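Local coordinates for alkaline phosphatase D (Bacillus subtilis, PDB 2YEQ), which hydrolyses phosphate esters, acting as a secreted phosphodiesterase and alkaline phosphatase with an active site that contains iron and calcium, at residues 206-220 with 231-243. Sequence-based numbering, arbitrary orientation.
Sequences VTWDDHEVENNYANK and FVLRRAAAYQAYY. With CA (calcium ion), chain B; CA (calcium ion), chain C; NA (sodium ion), chain D; PE5 (3,6,9,12,15,18,21,24-octaoxahexacosan-1-ol), chain E.
The Y239 ring is sandwiched between W208 CH2, centred over one face, and the CG methylene of R235 on the opposite face. The six-membered ring of W208 and the Y239 ring form an offset stack, planes at 13° and centroids 4.0 Å apart. At the edge of Y239, in its plane, lies Y217 OH, 2.7 Å from Y239 OH; the two hydroxyls are hydrogen-bonded. The W208 edge meets a face of Y242, with CE3 3.4 Å from Y242 CD2 in an edge-to-face pair. This aromatic cluster joins helix 228-245 to the metal-binding loop after strand 203-206 in the calcineurin-like phosphatase fold.

D209 and D210 of this loop bind the calcium that D151 and D380 also hold; D210, N215 and N216 bind a second one. With CG anti to the carbonyl carbon (chi1 -75°), the Y239 ring leans back toward the start of the helix. A leucine in place of Y239 would probably leave Y217 OH without this partner and one face of W208 without its stacked ring.

V213 fills the middle, its CG2 on A238 CB and CG1 3.5 Å from F231 CE1. F231 CZ presses obliquely on Y217 CB, and N219 O lies at the phenylalanine edge. E214 reaches out extended to the sodium that E175 and Q517 also bind. Its OE1 and R234 NH1 form a salt bridge at 3.5 Å by charge alone, the oxygen lying well out of the guanidinium plane. Its CB lies over one guanidinium face of R234, whose strongest polar partner is E175.

R235, also held by P257, bends at chi3 to bring NH1 to N219. N219 OD1 accepts from R235 NH1 at 3.1 Å and from K220 NZ at 2.9 Å, the donors on opposite faces of the amide plane.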
ATOM      1  N   VAL A 206      -5.865  -3.368   2.113  1.00 16.15           N
ATOM      2  CA  VAL A 206      -4.682  -3.462   1.270  1.00 16.13           C
ATOM      3  C   VAL A 206      -5.036  -3.304  -0.215  1.00 16.39           C
ATOM      4  O   VAL A 206      -6.117  -3.705  -0.661  1.00 16.47           O
ATOM      5  CB  VAL A 206      -3.946  -4.830   1.504  1.00 17.21           C
ATOM      6  CG1 VAL A 206      -3.496  -4.955   2.986  1.00 17.38           C
ATOM      7  CG2 VAL A 206      -4.863  -6.005   1.127  1.00 16.51           C
ATOM      8  N   THR A 207      -4.099  -2.729  -0.966  1.00 17.23           N
ATOM      9  CA  THR A 207      -4.126  -2.775  -2.423  1.00 17.70           C
ATOM     10  C   THR A 207      -2.701  -2.883  -2.887  1.00 17.16           C
ATOM     11  O   THR A 207      -1.789  -2.488  -2.161  1.00 20.22           O
ATOM     12  CB  THR A 207      -4.853  -1.565  -3.039  1.00 18.53           C
ATOM     13  OG1 THR A 207      -4.950  -1.760  -4.448  1.00 18.63           O
ATOM     14  CG2 THR A 207      -4.134  -0.205  -2.681  1.00 15.12           C
ATOM     15  N   TRP A 208      -2.477  -3.475  -4.060  1.00 16.96           N
ATOM     16  CA  TRP A 208      -1.109  -3.822  -4.475  1.00 16.67           C
ATOM     17  C   TRP A 208      -0.583  -2.772  -5.431  1.00 15.92           C
ATOM     18  O   TRP A 208      -1.349  -1.971  -5.944  1.00 16.68           O
ATOM     19  CB  TRP A 208      -1.079  -5.204  -5.160  1.00 18.13           C
ATOM     20  CG  TRP A 208      -2.102  -5.424  -6.210  1.00 18.51           C
ATOM     21  CD1 TRP A 208      -2.520  -4.543  -7.168  1.00 20.25           C
ATOM     22  CD2 TRP A 208      -2.844  -6.631  -6.424  1.00 18.82           C
ATOM     23  NE1 TRP A 208      -3.489  -5.134  -7.956  1.00 21.92           N
ATOM     24  CE2 TRP A 208      -3.699  -6.413  -7.524  1.00 20.66           C
ATOM     25  CE3 TRP A 208      -2.851  -7.884  -5.803  1.00 19.93           C
ATOM     26  CZ2 TRP A 208      -4.570  -7.389  -7.997  1.00 19.61           C
ATOM     27  CZ3 TRP A 208      -3.717  -8.851  -6.265  1.00 20.22           C
ATOM     28  CH2 TRP A 208      -4.565  -8.602  -7.369  1.00 21.33           C
ATOM     29  N   ASP A 209       0.714  -2.794  -5.672  1.00 14.47           N
ATOM     30  CA  ASP A 209       1.310  -2.065  -6.785  1.00 16.61           C
ATOM     31  C   ASP A 209       2.048  -3.094  -7.655  1.00 14.77           C
ATOM     32  O   ASP A 209       1.501  -4.185  -7.879  1.00 18.93           O
ATOM     33  CB  ASP A 209       2.222  -0.909  -6.330  1.00 14.15           C
ATOM     34  CG  ASP A 209       2.596   0.038  -7.487  1.00 15.50           C
ATOM     35  OD1 ASP A 209       1.730   0.280  -8.379  1.00 15.91           O
ATOM     36  OD2 ASP A 209       3.793   0.501  -7.520  1.00 17.77           O
ATOM     37  N   ASP A 210       3.246  -2.791  -8.134  1.00 15.78           N
ATOM     38  CA  ASP A 210       3.893  -3.675  -9.140  1.00 15.88           C
ATOM     39  C   ASP A 210       4.630  -4.854  -8.551  1.00 16.39           C
ATOM     40  O   ASP A 210       4.559  -5.951  -9.106  1.00 15.07           O
ATOM     41  CB  ASP A 210       4.828  -2.924 -10.111  1.00 16.03           C
ATOM     42  CG  ASP A 210       5.802  -1.997  -9.433  1.00 18.96           C
ATOM     43  OD1 ASP A 210       5.541  -1.559  -8.273  1.00 17.17           O
ATOM     44  OD2 ASP A 210       6.847  -1.682 -10.053  1.00 16.95           O
ATOM     45  N   HIS A 211       5.329  -4.642  -7.431  1.00 15.53           N
ATOM     46  CA  HIS A 211       6.240  -5.642  -6.927  1.00 16.83           C
ATOM     47  C   HIS A 211       5.599  -6.859  -6.278  1.00 15.82           C
ATOM     48  O   HIS A 211       6.289  -7.857  -6.047  1.00 18.01           O
ATOM     49  CB  HIS A 211       7.288  -5.017  -6.038  1.00 17.15           C
ATOM     50  CG  HIS A 211       8.349  -4.267  -6.783  1.00 18.21           C
ATOM     51  ND1 HIS A 211       9.305  -4.895  -7.559  1.00 17.24           N
ATOM     52  CD2 HIS A 211       8.643  -2.944  -6.816  1.00 18.04           C
ATOM     53  CE1 HIS A 211      10.150  -3.987  -8.023  1.00 19.43           C
ATOM     54  NE2 HIS A 211       9.758  -2.794  -7.605  1.00 19.71           N
ATOM     55  N   GLU A 212       4.285  -6.818  -6.043  1.00 16.30           N
ATOM     56  CA  GLU A 212       3.561  -8.029  -5.706  1.00 17.37           C
ATOM     57  C   GLU A 212       3.586  -9.060  -6.875  1.00 17.89           C
ATOM     58  O   GLU A 212       3.279 -10.230  -6.656  1.00 18.42           O
ATOM     59  CB  GLU A 212       2.123  -7.703  -5.380  1.00 18.45           C
ATOM     60  CG  GLU A 212       1.960  -7.152  -3.961  1.00 19.33           C
ATOM     61  CD  GLU A 212       2.043  -5.626  -3.823  1.00 20.89           C
ATOM     62  OE1 GLU A 212       2.484  -4.890  -4.751  1.00 19.37           O
ATOM     63  OE2 GLU A 212       1.666  -5.158  -2.705  1.00 22.73           O
ATOM     64  N   VAL A 213       3.880  -8.589  -8.098  1.00 19.53           N
ATOM     65  CA  VAL A 213       4.095  -9.478  -9.261  1.00 17.46           C
ATOM     66  C   VAL A 213       5.485  -9.314  -9.797  1.00 17.57           C
ATOM     67  O   VAL A 213       6.334 -10.198  -9.630  1.00 19.57           O
ATOM     68  CB  VAL A 213       3.063  -9.280 -10.369  1.00 17.25           C
ATOM     69  CG1 VAL A 213       3.199 -10.466 -11.415  1.00 15.00           C
ATOM     70  CG2 VAL A 213       1.653  -9.201  -9.805  1.00 15.64           C
ATOM     71  N   GLU A 214       5.741  -8.187 -10.452  1.00 15.86           N
ATOM     72  CA  GLU A 214       7.058  -7.905 -10.995  1.00 16.88           C
ATOM     73  C   GLU A 214       7.158  -6.426 -11.286  1.00 16.69           C
ATOM     74  O   GLU A 214       6.168  -5.809 -11.672  1.00 15.56           O
ATOM     75  CB  GLU A 214       7.348  -8.707 -12.302  1.00 17.18           C
ATOM     76  CG  GLU A 214       8.815  -8.492 -12.788  1.00 19.08           C
ATOM     77  CD  GLU A 214       9.182  -9.137 -14.164  1.00 22.69           C
ATOM     78  OE1 GLU A 214       8.307  -9.156 -15.049  1.00 21.05           O
ATOM     79  OE2 GLU A 214      10.375  -9.562 -14.331  1.00 21.24           O
ATOM     80  N   ASN A 215       8.365  -5.885 -11.156  1.00 16.20           N
ATOM     81  CA  ASN A 215       8.609  -4.463 -11.405  1.00 18.10           C
ATOM     82  C   ASN A 215       7.982  -3.908 -12.696  1.00 20.57           C
ATOM     83  O   ASN A 215       8.216  -4.439 -13.804  1.00 19.87           O
ATOM     84  CB  ASN A 215      10.112  -4.170 -11.470  1.00 16.70           C
ATOM     85  CG  ASN A 215      10.416  -2.674 -11.446  1.00 18.43           C
ATOM     86  OD1 ASN A 215       9.971  -1.955 -10.534  1.00 17.97           O
ATOM     87  ND2 ASN A 215      11.182  -2.200 -12.438  1.00 17.83           N
ATOM     88  N   ASN A 216       7.226  -2.819 -12.530  1.00 19.77           N
ATOM     89  CA  ASN A 216       6.664  -2.009 -13.613  1.00 19.19           C
ATOM     90  C   ASN A 216       5.840  -2.762 -14.636  1.00 21.27           C
ATOM     91  O   ASN A 216       5.789  -2.369 -15.813  1.00 20.78           O
ATOM     92  CB  ASN A 216       7.766  -1.208 -14.318  1.00 19.74           C
ATOM     93  CG  ASN A 216       8.222   0.031 -13.502  1.00 24.02           C
ATOM     94  OD1 ASN A 216       8.321  -0.034 -12.294  1.00 20.09           O
ATOM     95  ND2 ASN A 216       8.512   1.148 -14.187  1.00 21.44           N
ATOM     96  N   TYR A 217       5.152  -3.808 -14.192  1.00 18.35           N
ATOM     97  CA  TYR A 217       4.198  -4.453 -15.037  1.00 17.43           C
ATOM     98  C   TYR A 217       3.037  -3.526 -15.363  1.00 18.99           C
ATOM     99  O   TYR A 217       2.711  -2.595 -14.602  1.00 17.80           O
ATOM    100  CB  TYR A 217       3.727  -5.788 -14.462  1.00 17.71           C
ATOM    101  CG  TYR A 217       2.540  -5.861 -13.527  1.00 15.52           C
ATOM    102  CD1 TYR A 217       1.265  -6.035 -14.006  1.00 15.99           C
ATOM    103  CD2 TYR A 217       2.719  -5.846 -12.127  1.00 16.75           C
ATOM    104  CE1 TYR A 217       0.192  -6.185 -13.164  1.00 16.61           C
ATOM    105  CE2 TYR A 217       1.645  -5.983 -11.261  1.00 15.00           C
ATOM    106  CZ  TYR A 217       0.394  -6.141 -11.758  1.00 16.03           C
ATOM    107  OH  TYR A 217      -0.677  -6.287 -10.909  1.00 14.66           O
ATOM    108  N   ALA A 218       2.399  -3.802 -16.496  1.00 17.63           N
ATOM    109  CA  ALA A 218       1.240  -3.025 -16.934  1.00 18.20           C
ATOM    110  C   ALA A 218       0.194  -3.968 -17.508  1.00 21.06           C
ATOM    111  O   ALA A 218       0.337  -4.425 -18.648  1.00 20.85           O
ATOM    112  CB  ALA A 218       1.698  -1.973 -17.977  1.00 17.21           C
ATOM    113  N   ASN A 219      -0.850  -4.253 -16.713  1.00 18.43           N
ATOM    114  CA  ASN A 219      -1.859  -5.247 -17.059  1.00 19.75           C
ATOM    115  C   ASN A 219      -1.160  -6.620 -17.316  1.00 22.63           C
ATOM    116  O   ASN A 219      -0.708  -7.286 -16.343  1.00 19.14           O
ATOM    117  CB  ASN A 219      -2.734  -4.758 -18.232  1.00 18.70           C
ATOM    118  CG  ASN A 219      -3.982  -5.560 -18.416  1.00 18.36           C
ATOM    119  OD1 ASN A 219      -4.098  -6.727 -17.971  1.00 19.78           O
ATOM    120  ND2 ASN A 219      -4.969  -4.946 -19.079  1.00 19.76           N
ATOM    121  N   LYS A 220      -1.014  -7.022 -18.586  1.00 20.02           N
ATOM    122  CA  LYS A 220      -0.388  -8.312 -18.884  1.00 20.36           C
ATOM    123  C   LYS A 220       0.922  -8.165 -19.618  1.00 20.16           C
ATOM    124  O   LYS A 220       1.461  -9.132 -20.151  1.00 24.10           O
ATOM    125  CB  LYS A 220      -1.384  -9.201 -19.597  1.00 23.42           C
ATOM    126  CG  LYS A 220      -2.458  -9.672 -18.598  1.00 25.20           C
ATOM    127  CD  LYS A 220      -3.598 -10.378 -19.269  1.00 30.46           C
ATOM    128  CE  LYS A 220      -4.918 -10.069 -18.620  1.00 37.17           C
ATOM    129  NZ  LYS A 220      -5.611  -8.865 -19.236  1.00 30.60           N
ATOM    130  N   PHE A 231       4.234 -14.168 -18.464  1.00 22.45           N
ATOM    131  CA  PHE A 231       3.817 -13.198 -17.446  1.00 20.32           C
ATOM    132  C   PHE A 231       2.398 -13.431 -16.967  1.00 21.48           C
ATOM    133  O   PHE A 231       2.114 -13.269 -15.783  1.00 18.49           O
ATOM    134  CB  PHE A 231       3.972 -11.769 -17.918  1.00 19.72           C
ATOM    135  CG  PHE A 231       3.584 -10.769 -16.850  1.00 18.39           C
ATOM    136  CD1 PHE A 231       4.426 -10.559 -15.774  1.00 17.46           C
ATOM    137  CD2 PHE A 231       2.351 -10.142 -16.884  1.00 17.87           C
ATOM    138  CE1 PHE A 231       4.074  -9.682 -14.729  1.00 18.24           C
ATOM    139  CE2 PHE A 231       1.986  -9.250 -15.857  1.00 20.19           C
ATOM    140  CZ  PHE A 231       2.852  -9.034 -14.780  1.00 18.47           C
ATOM    141  N   VAL A 232       1.503 -13.845 -17.856  1.00 21.22           N
ATOM    142  CA  VAL A 232       0.132 -14.109 -17.458  1.00 22.76           C
ATOM    143  C   VAL A 232       0.045 -15.245 -16.431  1.00 24.34           C
ATOM    144  O   VAL A 232      -0.750 -15.194 -15.484  1.00 20.35           O
ATOM    145  CB  VAL A 232      -0.772 -14.379 -18.670  1.00 25.18           C
ATOM    146  CG1 VAL A 232      -2.213 -14.710 -18.225  1.00 23.75           C
ATOM    147  CG2 VAL A 232      -0.761 -13.149 -19.590  1.00 26.18           C
ATOM    148  N   LEU A 233       0.863 -16.273 -16.624  1.00 24.16           N
ATOM    149  CA  LEU A 233       0.935 -17.360 -15.664  1.00 26.10           C
ATOM    150  C   LEU A 233       1.505 -16.841 -14.343  1.00 22.15           C
ATOM    151  O   LEU A 233       1.039 -17.182 -13.272  1.00 19.80           O
ATOM    152  CB  LEU A 233       1.804 -18.485 -16.219  1.00 28.67           C
ATOM    153  CG  LEU A 233       1.186 -19.237 -17.407  1.00 32.27           C
ATOM    154  CD1 LEU A 233       2.245 -20.169 -18.021  1.00 36.57           C
ATOM    155  CD2 LEU A 233      -0.041 -19.997 -16.924  1.00 33.37           C
ATOM    156  N   ARG A 234       2.514 -15.999 -14.446  1.00 20.45           N
ATOM    157  CA  ARG A 234       3.109 -15.395 -13.274  1.00 22.39           C
ATOM    158  C   ARG A 234       2.113 -14.513 -12.488  1.00 23.94           C
ATOM    159  O   ARG A 234       2.056 -14.562 -11.260  1.00 20.45           O
ATOM    160  CB  ARG A 234       4.307 -14.597 -13.708  1.00 23.66           C
ATOM    161  CG  ARG A 234       5.213 -14.242 -12.624  1.00 22.16           C
ATOM    162  CD  ARG A 234       6.380 -13.540 -13.165  1.00 22.11           C
ATOM    163  NE  ARG A 234       7.259 -13.141 -12.094  1.00 22.11           N
ATOM    164  CZ  ARG A 234       8.412 -12.529 -12.242  1.00 21.87           C
ATOM    165  NH1 ARG A 234       8.894 -12.246 -13.447  1.00 23.62           N
ATOM    166  NH2 ARG A 234       9.109 -12.216 -11.165  1.00 23.45           N
ATOM    167  N   ARG A 235       1.292 -13.745 -13.200  1.00 19.91           N
ATOM    168  CA  ARG A 235       0.296 -12.919 -12.551  1.00 19.42           C
ATOM    169  C   ARG A 235      -0.757 -13.748 -11.831  1.00 19.38           C
ATOM    170  O   ARG A 235      -1.172 -13.394 -10.722  1.00 19.17           O
ATOM    171  CB  ARG A 235      -0.377 -11.949 -13.536  1.00 17.79           C
ATOM    172  CG  ARG A 235      -1.048 -10.774 -12.842  1.00 19.51           C
ATOM    173  CD  ARG A 235      -1.609  -9.764 -13.829  1.00 17.44           C
ATOM    174  NE  ARG A 235      -3.012 -10.002 -14.160  1.00 18.68           N
ATOM    175  CZ  ARG A 235      -3.765  -9.158 -14.860  1.00 18.23           C
ATOM    176  NH1 ARG A 235      -3.226  -8.050 -15.336  1.00 21.10           N
ATOM    177  NH2 ARG A 235      -5.034  -9.427 -15.103  1.00 18.75           N
ATOM    178  N   ALA A 236      -1.177 -14.855 -12.424  1.00 18.57           N
ATOM    179  CA  ALA A 236      -2.093 -15.764 -11.765  1.00 18.86           C
ATOM    180  C   ALA A 236      -1.514 -16.333 -10.448  1.00 18.87           C
ATOM    181  O   ALA A 236      -2.221 -16.398  -9.446  1.00 20.32           O
ATOM    182  CB  ALA A 236      -2.535 -16.927 -12.726  1.00 19.11           C
ATOM    183  N   ALA A 237      -0.256 -16.741 -10.471  1.00 19.29           N
ATOM    184  CA  ALA A 237       0.439 -17.248  -9.283  1.00 18.33           C
ATOM    185  C   ALA A 237       0.553 -16.158  -8.193  1.00 19.01           C
ATOM    186  O   ALA A 237       0.257 -16.413  -7.029  1.00 15.19           O
ATOM    187  CB  ALA A 237       1.806 -17.746  -9.654  1.00 15.54           C
ATOM    188  N   ALA A 238       0.991 -14.965  -8.597  1.00 16.21           N
ATOM    189  CA  ALA A 238       1.161 -13.819  -7.694  1.00 16.53           C
ATOM    190  C   ALA A 238      -0.139 -13.377  -7.065  1.00 17.97           C
ATOM    191  O   ALA A 238      -0.196 -13.100  -5.867  1.00 18.02           O
ATOM    192  CB  ALA A 238       1.794 -12.649  -8.442  1.00 16.51           C
ATOM    193  N   TYR A 239      -1.189 -13.279  -7.874  1.00 18.37           N
ATOM    194  CA  TYR A 239      -2.492 -12.877  -7.362  1.00 18.30           C
ATOM    195  C   TYR A 239      -3.077 -13.888  -6.379  1.00 19.84           C
ATOM    196  O   TYR A 239      -3.675 -13.483  -5.359  1.00 17.54           O
ATOM    197  CB  TYR A 239      -3.483 -12.603  -8.498  1.00 18.59           C
ATOM    198  CG  TYR A 239      -3.305 -11.293  -9.262  1.00 17.20           C
ATOM    199  CD1 TYR A 239      -2.256 -10.430  -9.008  1.00 17.65           C
ATOM    200  CD2 TYR A 239      -4.229 -10.920 -10.229  1.00 18.04           C
ATOM    201  CE1 TYR A 239      -2.124  -9.209  -9.713  1.00 17.26           C
ATOM    202  CE2 TYR A 239      -4.120  -9.724 -10.924  1.00 16.99           C
ATOM    203  CZ  TYR A 239      -3.065  -8.883 -10.678  1.00 17.73           C
ATOM    204  OH  TYR A 239      -2.940  -7.690 -11.370  1.00 19.15           O
ATOM    205  N   GLN A 240      -2.931 -15.186  -6.678  1.00 19.72           N
ATOM    206  CA  GLN A 240      -3.388 -16.235  -5.764  1.00 18.63           C
ATOM    207  C   GLN A 240      -2.637 -16.140  -4.418  1.00 16.43           C
ATOM    208  O   GLN A 240      -3.266 -16.172  -3.364  1.00 17.33           O
ATOM    209  CB  GLN A 240      -3.219 -17.656  -6.350  1.00 19.92           C
ATOM    210  CG  GLN A 240      -3.803 -18.728  -5.394  1.00 22.11           C
ATOM    211  CD  GLN A 240      -3.962 -20.128  -6.006  1.00 25.92           C
ATOM    212  OE1 GLN A 240      -4.193 -20.294  -7.215  1.00 25.19           O
ATOM    213  NE2 GLN A 240      -3.894 -21.142  -5.149  1.00 26.73           N
ATOM    214  N   ALA A 241      -1.319 -16.027  -4.464  1.00 15.16           N
ATOM    215  CA  ALA A 241      -0.496 -15.932  -3.242  1.00 16.59           C
ATOM    216  C   ALA A 241      -0.857 -14.693  -2.424  1.00 18.56           C
ATOM    217  O   ALA A 241      -0.853 -14.737  -1.181  1.00 18.38           O
ATOM    218  CB  ALA A 241       0.966 -15.908  -3.560  1.00 15.21           C
ATOM    219  N   TYR A 242      -1.198 -13.603  -3.116  1.00 16.96           N
ATOM    220  CA  TYR A 242      -1.615 -12.373  -2.440  1.00 17.79           C
ATOM    221  C   TYR A 242      -2.925 -12.595  -1.702  1.00 19.67           C
ATOM    222  O   TYR A 242      -3.030 -12.314  -0.517  1.00 18.19           O
ATOM    223  CB  TYR A 242      -1.755 -11.248  -3.456  1.00 17.64           C
ATOM    224  CG  TYR A 242      -1.980  -9.871  -2.880  1.00 16.89           C
ATOM    225  CD1 TYR A 242      -0.919  -9.070  -2.528  1.00 16.69           C
ATOM    226  CD2 TYR A 242      -3.260  -9.353  -2.756  1.00 17.12           C
ATOM    227  CE1 TYR A 242      -1.127  -7.778  -2.000  1.00 17.21           C
ATOM    228  CE2 TYR A 242      -3.475  -8.065  -2.264  1.00 16.98           C
ATOM    229  CZ  TYR A 242      -2.408  -7.292  -1.904  1.00 16.83           C
ATOM    230  OH  TYR A 242      -2.640  -6.019  -1.432  1.00 17.01           O
ATOM    231  N   TYR A 243      -3.924 -13.131  -2.399  1.00 17.50           N
ATOM    232  CA  TYR A 243      -5.164 -13.491  -1.770  1.00 17.78           C
ATOM    233  C   TYR A 243      -4.926 -14.372  -0.525  1.00 19.82           C
ATOM    234  O   TYR A 243      -5.495 -14.105   0.533  1.00 20.46           O
ATOM    235  CB  TYR A 243      -6.136 -14.206  -2.734  1.00 17.65           C
ATOM    236  CG  TYR A 243      -7.358 -14.703  -2.016  1.00 19.16           C
ATOM    237  CD1 TYR A 243      -8.424 -13.845  -1.733  1.00 18.94           C
ATOM    238  CD2 TYR A 243      -7.426 -16.011  -1.527  1.00 19.95           C
ATOM    239  CE1 TYR A 243      -9.529 -14.280  -1.033  1.00 20.84           C
ATOM    240  CE2 TYR A 243      -8.524 -16.447  -0.819  1.00 20.57           C
ATOM    241  CZ  TYR A 243      -9.581 -15.576  -0.568  1.00 21.23           C
ATOM    242  OH  TYR A 243     -10.690 -16.010   0.134  1.00 22.88           O
TER
HETATM  243 CA    CA B1526       8.549  -0.163  -9.955  1.00 20.36          CA
HETATM  244 CA    CA C1525       5.951   0.225  -6.778  1.00 18.38          CA
HETATM  245 NA    NA D 582      12.465  -9.709 -13.352  1.00 14.02          NA
HETATM  246  O1  PE5 E 575      -4.808  -7.258 -22.086  1.00 48.09           O
HETATM  247  C1  PE5 E 575      -6.199  -7.001 -22.203  1.00 54.86           C
HETATM  248  C2  PE5 E 575      -6.952  -8.242 -22.656  1.00 54.53           C
HETATM  249  O2  PE5 E 575      -7.474  -8.955 -21.530  1.00 67.63           O
HETATM  250  C3  PE5 E 575      -8.185 -10.177 -21.830  1.00 69.74           C
HETATM  251  C4  PE5 E 575      -7.284 -11.251 -22.461  1.00 72.39           C
HETATM  252  O3  PE5 E 575      -7.233 -12.469 -21.709  1.00 75.00           O
HETATM  253  C5  PE5 E 575      -6.330 -13.440 -22.277  1.00 68.94           C
HETATM  254  C6  PE5 E 575      -4.892 -13.230 -21.787  1.00 64.69           C
HETATM  255  O4  PE5 E 575      -3.970 -12.998 -22.872  1.00 57.42           O
HETATM  256  C7  PE5 E 575      -3.273 -11.742 -22.809  1.00 50.94           C
HETATM  257  C8  PE5 E 575      -2.062 -11.769 -23.701  1.00 44.52           C
HETATM  258  O   HOH W   1      -0.530  -4.740  -0.890  1.00 22.06           O
HETATM  259  O   HOH W   2       1.874 -11.589  -4.688  1.00 18.16           O
HETATM  260  O   HOH W   3       7.735 -11.555 -16.083  1.00 20.33           O
HETATM  261  O   HOH W   4      -6.661  -7.283 -16.423  1.00 23.56           O
HETATM  262  O   HOH W   5      12.717 -11.136 -15.020  1.00 32.32           O
HETATM  263  O   HOH W   6      12.747  -7.919 -14.747  1.00 26.62           O
HETATM  264  O   HOH W   7      12.200  -8.190 -11.712  1.00 27.80           O
HETATM  265  O   HOH W   8       4.707   0.791  -4.599  1.00 13.67           O
HETATM  266  O   HOH W   9      10.307   1.205  -9.853  1.00 24.22           O